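Local coordinates for putative sensory box/GGDEF family protein (Vibrio parahaemolyticus, PDB 3LID) that is the extracellular PDC-fold sensor domain of a putative sensory protein that probably makes cyclic di-GMP from GTP through its GGDEF domain, at residues A[18-23]-A[187-191]; A[30-34]-A[253-257]; A[150-156]-A[168-174]; A[232-238]-A[250-254]. All coordinates share one frame; numbering follows the deposited sequence.

Interaction 1: residues A[18-23]-A[187-191]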
loop_
_atom_site.group_PDB
_atom_site.type_symbol
_atom_site.label_atom_id
_atom_site.label_comp_id
_atom_site.label_asym_id
_atom_site.label_seq_id
_atom_site.Cartn_x
_atom_site.Cartn_y
_atom_site.Cartn_z
ATOM N N GLU A 18 12.983 17.794 -12.856
ATOM C CA GLU A 18 13.069 16.356 -13.164
ATOM C C GLU A 18 12.237 15.548 -12.121
ATOM O O GLU A 18 11.541 14.595 -12.437
ATOM C CB GLU A 18 14.463 15.845 -13.023
ATOM C CG GLU A 18 15.416 16.537 -13.996
ATOM C CD GLU A 18 16.875 16.300 -13.629
ATOM O OE1 GLU A 18 17.682 17.258 -13.769
ATOM O OE2 GLU A 18 17.230 15.187 -13.217
ATOM N N ALA A 19 12.369 15.953 -10.887
ATOM C CA ALA A 19 11.648 15.233 -9.817
ATOM C C ALA A 19 10.171 15.397 -9.979
ATOM O O ALA A 19 9.374 14.462 -9.657
ATOM C CB ALA A 19 12.147 15.762 -8.440
ATOM N N LEU A 20 9.737 16.559 -10.444
ATOM C CA LEU A 20 8.307 16.705 -10.712
ATOM C C LEU A 20 7.854 15.729 -11.813
ATOM O O LEU A 20 6.696 15.198 -11.768
ATOM C CB LEU A 20 7.905 18.167 -10.967
ATOM C CG LEU A 20 7.943 19.026 -9.686
ATOM C CD1 LEU A 20 7.791 20.515 -10.165
ATOM C CD2 LEU A 20 6.732 18.699 -8.842
ATOM N N HIS A 21 8.681 15.566 -12.851
ATOM C CA HIS A 21 8.292 14.568 -13.876
ATOM C C HIS A 21 8.202 13.193 -13.233
ATOM O O HIS A 21 7.315 12.402 -13.571
ATOM C CB HIS A 21 9.299 14.521 -15.042
ATOM C CG HIS A 21 9.275 15.774 -15.860
ATOM N ND1 HIS A 21 8.102 16.274 -16.380
ATOM C CD2 HIS A 21 10.255 16.638 -16.228
ATOM C CE1 HIS A 21 8.357 17.399 -17.027
ATOM N NE2 HIS A 21 9.657 17.639 -16.953
ATOM N N GLN A 22 9.159 12.889 -12.370
ATOM C CA GLN A 22 9.228 11.531 -11.781
ATOM C C GLN A 22 7.921 11.363 -10.946
ATOM O O GLN A 22 7.291 10.260 -10.947
ATOM C CB GLN A 22 10.395 11.405 -10.813
ATOM C CG GLN A 22 10.501 9.980 -10.163
ATOM C CD GLN A 22 10.618 8.900 -11.198
ATOM O OE1 GLN A 22 11.528 8.925 -12.066
ATOM N NE2 GLN A 22 9.651 7.961 -11.212
ATOM N N LEU A 23 7.588 12.371 -10.144
ATOM C CA LEU A 23 6.373 12.257 -9.287
ATOM C C LEU A 23 5.114 12.039 -10.150
ATOM O O LEU A 23 4.227 11.302 -9.773
ATOM C CB LEU A 23 6.201 13.501 -8.391
ATOM C CG LEU A 23 7.299 13.593 -7.334
ATOM C CD1 LEU A 23 7.070 14.944 -6.599
ATOM C CD2 LEU A 23 7.160 12.466 -6.293
ATOM N N ARG A 187 16.039 8.034 -13.575
ATOM C CA ARG A 187 16.276 9.350 -12.957
ATOM C C ARG A 187 17.006 9.302 -11.614
ATOM O O ARG A 187 17.353 10.342 -11.104
ATOM C CB ARG A 187 14.989 10.167 -12.819
ATOM C CG ARG A 187 14.282 10.437 -14.117
ATOM C CD ARG A 187 13.105 11.411 -13.855
ATOM N NE ARG A 187 12.201 11.715 -14.980
ATOM C CZ ARG A 187 12.457 12.686 -15.848
ATOM N NH1 ARG A 187 13.603 13.381 -15.760
ATOM N NH2 ARG A 187 11.630 12.961 -16.818
ATOM N N ASP A 188 17.216 8.100 -11.070
ATOM C CA ASP A 188 17.877 7.883 -9.779
ATOM C C ASP A 188 17.207 8.719 -8.714
ATOM O O ASP A 188 17.858 9.486 -8.005
ATOM C CB ASP A 188 19.400 8.169 -9.860
ATOM C CG ASP A 188 20.130 7.874 -8.560
ATOM O OD1 ASP A 188 19.808 6.843 -7.938
ATOM O OD2 ASP A 188 21.036 8.654 -8.145
ATOM N N PHE A 189 15.894 8.560 -8.562
ATOM C CA PHE A 189 15.236 9.187 -7.465
ATOM C C PHE A 189 14.528 8.109 -6.568
ATOM O O PHE A 189 13.987 7.148 -7.109
ATOM C CB PHE A 189 14.101 10.049 -7.989
ATOM C CG PHE A 189 14.516 11.370 -8.548
ATOM C CD1 PHE A 189 15.347 12.230 -7.830
ATOM C CD2 PHE A 189 14.010 11.773 -9.780
ATOM C CE1 PHE A 189 15.652 13.522 -8.372
ATOM C CE2 PHE A 189 14.343 13.062 -10.330
ATOM C CZ PHE A 189 15.118 13.909 -9.612
ATOM N N HIS A 190 14.523 8.362 -5.270
ATOM C CA HIS A 190 13.707 7.571 -4.304
ATOM C C HIS A 190 12.456 8.323 -3.923
ATOM O O HIS A 190 12.528 9.449 -3.462
ATOM C CB HIS A 190 14.505 7.260 -3.083
ATOM C CG HIS A 190 15.649 6.310 -3.334
ATOM N ND1 HIS A 190 15.511 4.934 -3.251
ATOM C CD2 HIS A 190 16.950 6.539 -3.669
ATOM C CE1 HIS A 190 16.685 4.356 -3.500
ATOM N NE2 HIS A 190 17.568 5.309 -3.773
ATOM N N ILE A 191 11.284 7.697 -4.088
ATOM C CA ILE A 191 10.098 8.422 -3.688
ATOM C C ILE A 191 9.714 7.916 -2.314
ATOM O O ILE A 191 9.688 6.705 -2.112
ATOM C CB ILE A 191 8.972 8.236 -4.714
ATOM C CG1 ILE A 191 9.388 8.862 -6.039
ATOM C CG2 ILE A 191 7.546 8.723 -4.129
ATOM C CD1 ILE A 191 8.379 8.795 -7.078
HETATM O O HOH W 1 16.162 12.936 -14.262
#

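Interaction 2: residues A[30-34]-A[253-257]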
loop_
_atom_site.group_PDB
_atom_site.type_symbol
_atom_site.label_atom_id
_atom_site.label_comp_id
_atom_site.label_asym_id
_atom_site.label_seq_id
_atom_site.Cartn_x
_atom_site.Cartn_y
_atom_site.Cartn_z
ATOM N N TYR A 30 0.795 4.320 -9.572
ATOM C CA TYR A 30 -0.144 4.008 -8.479
ATOM C C TYR A 30 -1.576 4.047 -8.965
ATOM O O TYR A 30 -2.387 3.208 -8.512
ATOM C CB TYR A 30 0.014 4.944 -7.257
ATOM C CG TYR A 30 1.160 4.509 -6.371
ATOM C CD1 TYR A 30 2.447 5.025 -6.570
ATOM C CD2 TYR A 30 0.982 3.585 -5.309
ATOM C CE1 TYR A 30 3.547 4.610 -5.752
ATOM C CE2 TYR A 30 2.038 3.232 -4.503
ATOM C CZ TYR A 30 3.306 3.738 -4.701
ATOM O OH TYR A 30 4.377 3.323 -3.880
ATOM N N ASN A 31 -1.938 5.019 -9.807
ATOM C CA ASN A 31 -3.313 4.989 -10.315
ATOM C C ASN A 31 -3.618 3.719 -11.083
ATOM O O ASN A 31 -4.748 3.156 -10.969
ATOM C CB ASN A 31 -3.544 6.153 -11.285
ATOM C CG ASN A 31 -3.483 7.544 -10.618
ATOM O OD1 ASN A 31 -3.731 7.752 -9.418
ATOM N ND2 ASN A 31 -3.094 8.508 -11.422
ATOM N N ASN A 32 -2.651 3.247 -11.852
ATOM C CA ASN A 32 -2.850 1.984 -12.572
ATOM C C ASN A 32 -2.970 0.791 -11.620
ATOM O O ASN A 32 -3.802 -0.127 -11.767
ATOM C CB ASN A 32 -1.737 1.735 -13.598
ATOM C CG ASN A 32 -2.029 2.506 -14.896
ATOM O OD1 ASN A 32 -3.025 3.226 -14.940
ATOM N ND2 ASN A 32 -1.134 2.440 -15.887
ATOM N N ILE A 33 -2.122 0.794 -10.628
ATOM C CA ILE A 33 -2.230 -0.292 -9.621
ATOM C C ILE A 33 -3.657 -0.275 -8.966
ATOM O O ILE A 33 -4.291 -1.326 -8.747
ATOM C CB ILE A 33 -1.140 -0.123 -8.520
ATOM C CG1 ILE A 33 0.260 -0.457 -9.073
ATOM C CG2 ILE A 33 -1.467 -0.994 -7.252
ATOM C CD1 ILE A 33 0.453 -1.924 -9.426
ATOM N N GLN A 34 -4.140 0.909 -8.628
ATOM C CA GLN A 34 -5.491 1.006 -8.064
ATOM C C GLN A 34 -6.536 0.395 -9.027
ATOM O O GLN A 34 -7.425 -0.385 -8.595
ATOM C CB GLN A 34 -5.828 2.466 -7.811
ATOM C CG GLN A 34 -7.315 2.608 -7.482
ATOM C CD GLN A 34 -7.670 3.874 -6.778
ATOM O OE1 GLN A 34 -6.856 4.618 -6.299
ATOM N NE2 GLN A 34 -8.963 4.058 -6.622
ATOM N N ILE A 253 -1.537 11.865 -4.291
ATOM C CA ILE A 253 -2.524 11.052 -5.047
ATOM C C ILE A 253 -3.520 10.583 -4.078
ATOM O O ILE A 253 -3.340 10.789 -2.841
ATOM C CB ILE A 253 -1.903 9.818 -5.664
ATOM C CG1 ILE A 253 -1.297 8.955 -4.591
ATOM C CG2 ILE A 253 -0.883 10.289 -6.770
ATOM C CD1 ILE A 253 -0.590 7.592 -5.197
ATOM N N LYS A 254 -4.617 10.020 -4.630
ATOM C CA LYS A 254 -5.554 9.360 -3.738
ATOM C C LYS A 254 -5.494 7.883 -4.123
ATOM O O LYS A 254 -5.817 7.560 -5.257
ATOM C CB LYS A 254 -6.955 9.928 -3.859
ATOM C CG LYS A 254 -6.970 11.303 -3.113
ATOM C CD LYS A 254 -8.362 11.881 -3.053
ATOM C CE LYS A 254 -8.387 13.323 -2.529
ATOM N NZ LYS A 254 -7.494 13.458 -1.369
ATOM N N PHE A 255 -4.973 7.051 -3.207
ATOM C CA PHE A 255 -4.709 5.637 -3.589
ATOM C C PHE A 255 -5.686 4.748 -2.786
ATOM O O PHE A 255 -5.430 4.463 -1.590
ATOM C CB PHE A 255 -3.249 5.274 -3.279
ATOM C CG PHE A 255 -2.924 3.869 -3.646
ATOM C CD1 PHE A 255 -2.942 3.433 -4.988
ATOM C CD2 PHE A 255 -2.586 2.971 -2.640
ATOM C CE1 PHE A 255 -2.622 2.111 -5.309
ATOM C CE2 PHE A 255 -2.248 1.647 -2.939
ATOM C CZ PHE A 255 -2.238 1.196 -4.239
ATOM N N VAL A 256 -6.770 4.318 -3.477
ATOM C CA VAL A 256 -7.818 3.486 -2.878
ATOM C C VAL A 256 -8.254 4.106 -1.534
ATOM O O VAL A 256 -8.304 3.436 -0.500
ATOM C CB VAL A 256 -7.312 1.994 -2.662
ATOM C CG1 VAL A 256 -8.576 1.081 -2.606
ATOM C CG2 VAL A 256 -6.310 1.559 -3.762
ATOM N N SER A 257 -8.498 5.414 -1.543
ATOM C CA SER A 257 -8.830 6.120 -0.304
ATOM C C SER A 257 -9.393 7.465 -0.697
ATOM O O SER A 257 -9.006 8.017 -1.702
ATOM C CB SER A 257 -7.554 6.385 0.504
ATOM O OG SER A 257 -7.855 7.118 1.673
HETATM O O HOH W 2 -4.619 10.244 -7.722
HETATM O O HOH W 3 -9.225 6.462 -4.696
#

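Interaction 3: residues A[150-156]-A[168-174]. With PO4 (phosphate ion), chain C.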
loop_
_atom_site.group_PDB
_atom_site.type_symbol
_atom_site.label_atom_id
_atom_site.label_comp_id
_atom_site.label_asym_id
_atom_site.label_seq_id
_atom_site.Cartn_x
_atom_site.Cartn_y
_atom_site.Cartn_z
ATOM N N PRO A 150 2.673 -2.880 6.574
ATOM C CA PRO A 150 1.599 -1.939 6.295
ATOM C C PRO A 150 0.698 -2.473 5.141
ATOM O O PRO A 150 1.235 -2.879 4.059
ATOM C CB PRO A 150 2.327 -0.603 5.875
ATOM C CG PRO A 150 3.670 -1.127 5.306
ATOM C CD PRO A 150 3.997 -2.454 6.094
ATOM N N SER A 151 -0.597 -2.570 5.416
ATOM C CA SER A 151 -1.554 -3.172 4.447
ATOM C C SER A 151 -2.693 -2.236 4.232
ATOM O O SER A 151 -3.148 -1.566 5.163
ATOM C CB SER A 151 -2.251 -4.475 4.985
ATOM O OG SER A 151 -1.446 -5.591 4.966
ATOM N N LEU A 152 -3.155 -2.202 2.966
ATOM C CA LEU A 152 -4.353 -1.478 2.592
ATOM C C LEU A 152 -5.412 -2.566 2.316
ATOM O O LEU A 152 -5.268 -3.392 1.417
ATOM C CB LEU A 152 -4.021 -0.637 1.347
ATOM C CG LEU A 152 -5.070 0.471 1.088
ATOM C CD1 LEU A 152 -4.474 1.567 0.046
ATOM C CD2 LEU A 152 -6.362 -0.118 0.621
ATOM N N ARG A 153 -6.396 -2.644 3.187
ATOM C CA ARG A 153 -7.303 -3.834 3.138
ATOM C C ARG A 153 -8.508 -3.461 2.271
ATOM O O ARG A 153 -9.235 -2.512 2.554
ATOM C CB ARG A 153 -7.792 -4.151 4.582
ATOM C CG ARG A 153 -6.615 -4.782 5.390
ATOM C CD ARG A 153 -6.940 -4.733 6.919
ATOM N NE ARG A 153 -5.804 -5.186 7.692
ATOM C CZ ARG A 153 -4.774 -4.412 7.999
ATOM N NH1 ARG A 153 -4.733 -3.118 7.546
ATOM N NH2 ARG A 153 -3.773 -4.925 8.713
ATOM N N ILE A 154 -8.754 -4.255 1.237
ATOM C CA ILE A 154 -9.983 -4.098 0.409
ATOM C C ILE A 154 -11.068 -5.000 1.095
ATOM O O ILE A 154 -10.722 -6.139 1.497
ATOM C CB ILE A 154 -9.741 -4.633 -0.973
ATOM C CG1 ILE A 154 -8.399 -4.060 -1.542
ATOM C CG2 ILE A 154 -10.951 -4.304 -1.844
ATOM C CD1 ILE A 154 -8.372 -2.504 -1.607
ATOM N N LEU A 155 -12.269 -4.473 1.243
ATOM C CA LEU A 155 -13.333 -5.111 2.027
ATOM C C LEU A 155 -14.572 -5.203 1.185
ATOM O O LEU A 155 -14.923 -4.258 0.532
ATOM C CB LEU A 155 -13.609 -4.219 3.205
ATOM C CG LEU A 155 -12.375 -3.896 4.052
ATOM C CD1 LEU A 155 -12.793 -2.826 5.087
ATOM C CD2 LEU A 155 -11.923 -5.231 4.862
ATOM N N MET A 156 -15.227 -6.391 1.180
ATOM C CA MET A 156 -16.445 -6.559 0.369
ATOM C C MET A 156 -17.313 -7.611 1.075
ATOM O O MET A 156 -16.962 -8.812 1.061
ATOM C CB MET A 156 -16.021 -7.010 -1.051
ATOM C CG MET A 156 -17.186 -7.222 -2.030
ATOM S SD MET A 156 -16.575 -7.909 -3.524
ATOM C CE MET A 156 -18.191 -8.061 -4.202
ATOM N N LEU A 168 -15.186 -10.735 2.011
ATOM C CA LEU A 168 -13.900 -10.923 1.318
ATOM C C LEU A 168 -12.967 -9.800 1.755
ATOM O O LEU A 168 -13.370 -8.645 1.740
ATOM C CB LEU A 168 -14.157 -10.803 -0.174
ATOM C CG LEU A 168 -12.915 -10.831 -1.039
ATOM C CD1 LEU A 168 -12.303 -12.248 -0.978
ATOM C CD2 LEU A 168 -13.283 -10.525 -2.529
ATOM N N VAL A 169 -11.730 -10.141 2.127
ATOM C CA VAL A 169 -10.772 -9.150 2.573
ATOM C C VAL A 169 -9.476 -9.416 1.849
ATOM O O VAL A 169 -8.952 -10.547 1.865
ATOM C CB VAL A 169 -10.476 -9.296 4.083
ATOM C CG1 VAL A 169 -9.464 -8.241 4.529
ATOM C CG2 VAL A 169 -11.793 -9.113 4.900
ATOM N N LEU A 170 -8.915 -8.360 1.237
ATOM C CA LEU A 170 -7.656 -8.554 0.508
ATOM C C LEU A 170 -6.637 -7.596 1.095
ATOM O O LEU A 170 -6.922 -6.431 1.195
ATOM C CB LEU A 170 -7.880 -8.148 -1.004
ATOM C CG LEU A 170 -9.224 -8.657 -1.583
ATOM C CD1 LEU A 170 -9.436 -8.061 -2.973
ATOM C CD2 LEU A 170 -9.090 -10.203 -1.636
ATOM N N ASN A 171 -5.478 -8.065 1.463
ATOM C CA ASN A 171 -4.473 -7.199 2.105
ATOM C C ASN A 171 -3.485 -6.832 1.019
ATOM O O ASN A 171 -2.600 -7.620 0.688
ATOM C CB ASN A 171 -3.758 -7.926 3.253
ATOM C CG ASN A 171 -4.590 -7.968 4.487
ATOM O OD1 ASN A 171 -5.823 -8.185 4.404
ATOM N ND2 ASN A 171 -3.967 -7.719 5.639
ATOM N N VAL A 172 -3.601 -5.589 0.580
ATOM C CA VAL A 172 -2.637 -5.010 -0.403
ATOM C C VAL A 172 -1.372 -4.613 0.344
ATOM O O VAL A 172 -1.401 -3.888 1.356
ATOM C CB VAL A 172 -3.289 -3.829 -1.140
ATOM C CG1 VAL A 172 -2.198 -3.145 -2.046
ATOM C CG2 VAL A 172 -4.555 -4.302 -1.962
ATOM N N ASP A 173 -0.267 -5.151 -0.105
ATOM C CA ASP A 173 1.007 -5.111 0.619
ATOM C C ASP A 173 1.781 -3.821 0.187
ATOM O O ASP A 173 2.315 -3.686 -0.934
ATOM C CB ASP A 173 1.748 -6.355 0.167
ATOM C CG ASP A 173 3.164 -6.458 0.735
ATOM O OD1 ASP A 173 3.663 -5.541 1.378
ATOM O OD2 ASP A 173 3.768 -7.495 0.497
ATOM N N ILE A 174 1.701 -2.801 1.045
ATOM C CA ILE A 174 2.379 -1.515 0.725
ATOM C C ILE A 174 3.907 -1.634 0.654
ATOM O O ILE A 174 4.560 -0.954 -0.162
ATOM C CB ILE A 174 1.971 -0.482 1.808
ATOM C CG1 ILE A 174 0.433 -0.226 1.773
ATOM C CG2 ILE A 174 2.716 0.867 1.634
ATOM C CD1 ILE A 174 -0.117 0.339 0.382
HETATM P P PO4 C . -4.704 -8.259 9.567
HETATM O O1 PO4 C . -3.654 -9.341 9.250
HETATM O O2 PO4 C . -5.813 -9.042 10.283
HETATM O O3 PO4 C . -5.272 -7.636 8.325
HETATM O O4 PO4 C . -4.118 -7.204 10.499
HETATM O O HOH W 4 3.638 -4.426 3.756
#

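Interaction 4: residues A[232-238]-A[250-254]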
loop_
_atom_site.group_PDB
_atom_site.type_symbol
_atom_site.label_atom_id
_atom_site.label_comp_id
_atom_site.label_asym_id
_atom_site.label_seq_id
_atom_site.Cartn_x
_atom_site.Cartn_y
_atom_site.Cartn_z
ATOM N N ARG A 232 2.576 23.253 1.813
ATOM C CA ARG A 232 2.584 23.164 0.365
ATOM C C ARG A 232 2.182 21.704 0.038
ATOM O O ARG A 232 1.451 21.447 -0.908
ATOM C CB ARG A 232 4.003 23.457 -0.164
ATOM C CG ARG A 232 4.612 24.908 0.329
ATOM C CD ARG A 232 3.947 26.110 -0.393
ATOM N NE ARG A 232 4.550 27.375 0.141
ATOM C CZ ARG A 232 4.291 27.916 1.345
ATOM N NH1 ARG A 232 3.391 27.360 2.128
ATOM N NH2 ARG A 232 4.947 29.009 1.789
ATOM N N VAL A 233 2.713 20.761 0.814
ATOM C CA VAL A 233 2.396 19.322 0.526
ATOM C C VAL A 233 0.921 19.089 0.752
ATOM O O VAL A 233 0.237 18.499 -0.091
ATOM C CB VAL A 233 3.169 18.462 1.487
ATOM C CG1 VAL A 233 2.813 16.941 1.288
ATOM C CG2 VAL A 233 4.661 18.574 1.105
ATOM N N VAL A 234 0.401 19.624 1.881
ATOM C CA VAL A 234 -1.013 19.412 2.247
ATOM C C VAL A 234 -1.968 20.022 1.246
ATOM O O VAL A 234 -3.087 19.554 1.070
ATOM C CB VAL A 234 -1.217 19.942 3.709
ATOM C CG1 VAL A 234 -2.682 19.946 4.160
ATOM C CG2 VAL A 234 -0.267 19.164 4.632
ATOM N N SER A 235 -1.518 21.040 0.510
ATOM C CA SER A 235 -2.338 21.612 -0.546
ATOM C C SER A 235 -2.755 20.588 -1.646
ATOM O O SER A 235 -3.694 20.813 -2.373
ATOM C CB SER A 235 -1.591 22.779 -1.193
ATOM O OG SER A 235 -0.704 22.396 -2.199
ATOM N N GLU A 236 -2.000 19.490 -1.709
ATOM C CA GLU A 236 -2.229 18.382 -2.697
ATOM C C GLU A 236 -1.867 18.820 -4.115
ATOM O O GLU A 236 -2.057 18.058 -5.049
ATOM C CB GLU A 236 -3.644 17.860 -2.640
ATOM C CG GLU A 236 -3.968 17.238 -1.316
ATOM C CD GLU A 236 -5.364 16.719 -1.239
ATOM O OE1 GLU A 236 -5.873 16.304 -2.259
ATOM O OE2 GLU A 236 -5.927 16.682 -0.145
ATOM N N GLN A 237 -1.214 19.962 -4.271
ATOM C CA GLN A 237 -0.648 20.350 -5.584
ATOM C C GLN A 237 0.732 19.824 -5.761
ATOM O O GLN A 237 1.447 19.558 -4.821
ATOM C CB GLN A 237 -0.585 21.884 -5.708
ATOM C CG GLN A 237 -1.883 22.457 -5.364
ATOM C CD GLN A 237 -3.095 21.699 -5.955
ATOM O OE1 GLN A 237 -3.878 21.065 -5.223
ATOM N NE2 GLN A 237 -3.266 21.789 -7.280
ATOM N N ALA A 238 1.157 19.654 -6.993
ATOM C CA ALA A 238 2.533 19.318 -7.201
ATOM C C ALA A 238 3.435 20.534 -7.225
ATOM O O ALA A 238 3.146 21.538 -7.930
ATOM C CB ALA A 238 2.695 18.572 -8.511
ATOM N N PHE A 250 7.193 17.492 -4.269
ATOM C CA PHE A 250 6.052 16.789 -3.666
ATOM C C PHE A 250 4.877 16.762 -4.618
ATOM O O PHE A 250 4.687 17.630 -5.524
ATOM C CB PHE A 250 5.641 17.490 -2.351
ATOM C CG PHE A 250 5.509 19.037 -2.497
ATOM C CD1 PHE A 250 4.331 19.625 -2.945
ATOM C CD2 PHE A 250 6.612 19.861 -2.172
ATOM C CE1 PHE A 250 4.251 21.046 -3.103
ATOM C CE2 PHE A 250 6.525 21.248 -2.327
ATOM C CZ PHE A 250 5.373 21.812 -2.787
ATOM N N SER A 251 4.055 15.720 -4.457
ATOM C CA SER A 251 2.833 15.652 -5.199
ATOM C C SER A 251 1.896 14.824 -4.299
ATOM O O SER A 251 2.337 14.287 -3.266
ATOM C CB SER A 251 2.996 14.995 -6.570
ATOM O OG SER A 251 3.378 13.640 -6.346
ATOM N N SER A 252 0.654 14.728 -4.694
ATOM C CA SER A 252 -0.364 13.959 -3.909
ATOM C C SER A 252 -1.193 13.063 -4.806
ATOM O O SER A 252 -1.563 13.489 -5.932
ATOM C CB SER A 252 -1.257 14.884 -3.074
ATOM O OG SER A 252 -0.448 15.645 -2.196
ATOM N N ILE A 253 -1.537 11.865 -4.291
ATOM C CA ILE A 253 -2.524 11.052 -5.047
ATOM C C ILE A 253 -3.520 10.583 -4.078
ATOM O O ILE A 253 -3.340 10.789 -2.841
ATOM C CB ILE A 253 -1.903 9.818 -5.664
ATOM C CG1 ILE A 253 -1.297 8.955 -4.591
ATOM C CG2 ILE A 253 -0.883 10.289 -6.770
ATOM C CD1 ILE A 253 -0.590 7.592 -5.197
ATOM N N LYS A 254 -4.617 10.020 -4.630
ATOM C CA LYS A 254 -5.554 9.360 -3.738
ATOM C C LYS A 254 -5.494 7.883 -4.123
ATOM O O LYS A 254 -5.817 7.560 -5.257
ATOM C CB LYS A 254 -6.955 9.928 -3.859
ATOM C CG LYS A 254 -6.970 11.303 -3.113
ATOM C CD LYS A 254 -8.362 11.881 -3.053
ATOM C CE LYS A 254 -8.387 13.323 -2.529
ATOM N NZ LYS A 254 -7.494 13.458 -1.369
HETATM O O HOH W 5 1.065 17.811 -2.799
HETATM O O HOH W 6 -0.280 16.642 -6.651
HETATM O O HOH W 7 -8.405 15.859 0.298
#

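Interaction 1: residues A[18-23]-A[187-191]
R187 lies across the flank of helix segment 18-23, and its chain can be followed outward atom by atom. From CB to CD it runs past the amide oxygen of Q22, with R187 CD 3.4 Å from Q22 OE1; that oxygen has a weak hydrogen bond to S184, while Q22 NE2 bonds T26. The chain is extended from CG to NE (chi2 -173°), which carries the guanidinium over the helix, where one face rests on E18 O and on H21 CB. R187 NH2 comes 3.3 Å from H21 CB. R187 NH1 sits 3.8 Å from E18 CB. The same nitrogen gives a hydrogen bond to a water that in turn donates to E18 OE2, so this acid and base meet through solvent; the direct salt bridge of E18 is with R275. Two residues on from R187, F189 packs against the same helix: A19 CB makes an off-centre CH-pi contact 4.2 Å from the F189 ring centroid. Further along, I191 CD1 touches Q22 CG and L23 CD2, each at 3.9 Å. D188 and F189 form a G1 beta bulge opposite S184. The bulged start of strand 189-195 thus lies against long helix 9-45, with F189 and I191 also reaching strand 260-268 and L23 touching strand 246-254.

Interaction 2: residues A[30-34]-A[253-257]
F255 offers one face of its ring to the edge of Y30, a T-shaped pair with centroids 5.3 Å apart and planes at 87°. It joins long helix 9-45 of the PDC fold to the end of strand 246-254 and the turn that follows. Y30 CD2 stands above the F255 ring toward its rim, and V256 CG2 covers the centre of the opposite face. I33 CG2 comes in at the ring's edge, 3.8 Å from F255 CZ, so the phenyl group is hemmed in on three sides. The F255 side chain swings toward the helix with CG anti to the backbone N (chi1 -180°). On the strand itself, I253 CD1 presses on Y30 CB at 3.4 Å, its chain crossing the tyrosine at about a right angle; the hydroxyl of Y30 goes on to bond N182. Helix 174-181 adds to the packing through L177 and L181.

The polar side is built differently. N31 OD1 is joined to K254 N by a water that donates to the first and accepts from the second. Q34 reaches out, extended beyond CG, past V256 and uses both ends of its amide: NE2 bonds E38 and a water, while OE1 takes the backbone N-H of V256. That last bond, V256 N to Q34 OE1, is 2.8 Å long and nearly straight at 165°, with the donor standing above the carbonyl plane.

Interaction 3: residues A[150-156]-A[168-174]
Strands 150-156 and 168-173 run antiparallel in unbroken register, L152, I154 and M156 forming hydrogen-bonded pairs with V172, L170 and L168, and I174 N closing the ladder on P150 O at 3.1 Å. They are the two arms of the beta hairpin 150-160/163-173 in the central sheet of a PDC domain. One face is apolar: I154 CB meets L170 CB at 4.0 Å, I154 CG1 meets V172 CG2, and I154 and L170 also touch helix 9-45. The other face turns polar around R153 and N171. R153 is extended from CG to NE (chi2 164°); its CG passes N171 OD1 at 3.6 Å, and S151 CB lies over one face of the guanidinium. This group meets a phosphate ion, probably from the crystallisation liquor, edge-on: NE bonds O3 at 2.6 Å and NH2 bonds O4 at 2.9 Å. Y118, K113, R116, R83 and the backbone of R139 complete this anion site. The N171 amide is gripped at both ends, OD1 by R83 and ND2 by E138 as well as the phosphate, which probably fixes its rotation. Its plane stands at 73° to the guanidinium, and the bond from N171 ND2 to phosphate O3 is 3.0 Å long and almost straight at 172°.

Interaction 4: residues A[232-238]-A[250-254]
F250 makes the tight part of this contact, its ring lodged against the last turn of helix 230-234, from which the chain leads into the beta hairpin 239-242/246-254. CG sits between the backbone N and the carbonyl carbon (chi1 48°), which turns the ring toward the helix. V233 CG2 packs on F250 CG at 3.7 Å, R232 CB comes 3.4 Å from F250 CZ, and Q237 O lies at the ring edge. Where helix 230-234 runs out, S235 OG accepts from Q237 N in an ST turn, and E236 follows with positive phi. A238 CA then makes a CA-H...O contact with F250 O at 3.2 Å, leading into the backbone pairing of G239 with F250.

Toward S252 and K254 the contact loosens and water does the joining. E236 CB still touches S252 CB at 3.8 Å, but E236 O and S252 N share a water. E236 and K254 cross at about a right angle in a salt bridge that is long and weak, OE1 to NZ 3.4 Å, backed by a water between E236 OE2 and K254 NZ. S252 OG, bonded also to H262, donates over 2.7 Å to a water that itself donates to V233 O and Q237 O.

In the fold
Helix 9-45 is the common thread: interactions 1 and 2, centres 18 Å apart, both use it, and both reach the sheet that includes strands 246-254 and 260-268. In interaction 4, residues 232-238 pack on F250 and S252 of strand 246-254, while S251 and I253 of that strand touch helix 9-45; the contact shares I253 and K254 with interaction 2. It also meets interaction 1 directly, L23 CD1 lying 3.5 Å from F250 N. Interaction 3 belongs to the second sheet. It joins interaction 2 where V256 CG1 packs on I154 CD1 at 3.7 Å, so the turn 255-257 bridges the two sheets. Of the four, interaction 3 alone holds the phosphate; its centre is 27 Å from that of interaction 1.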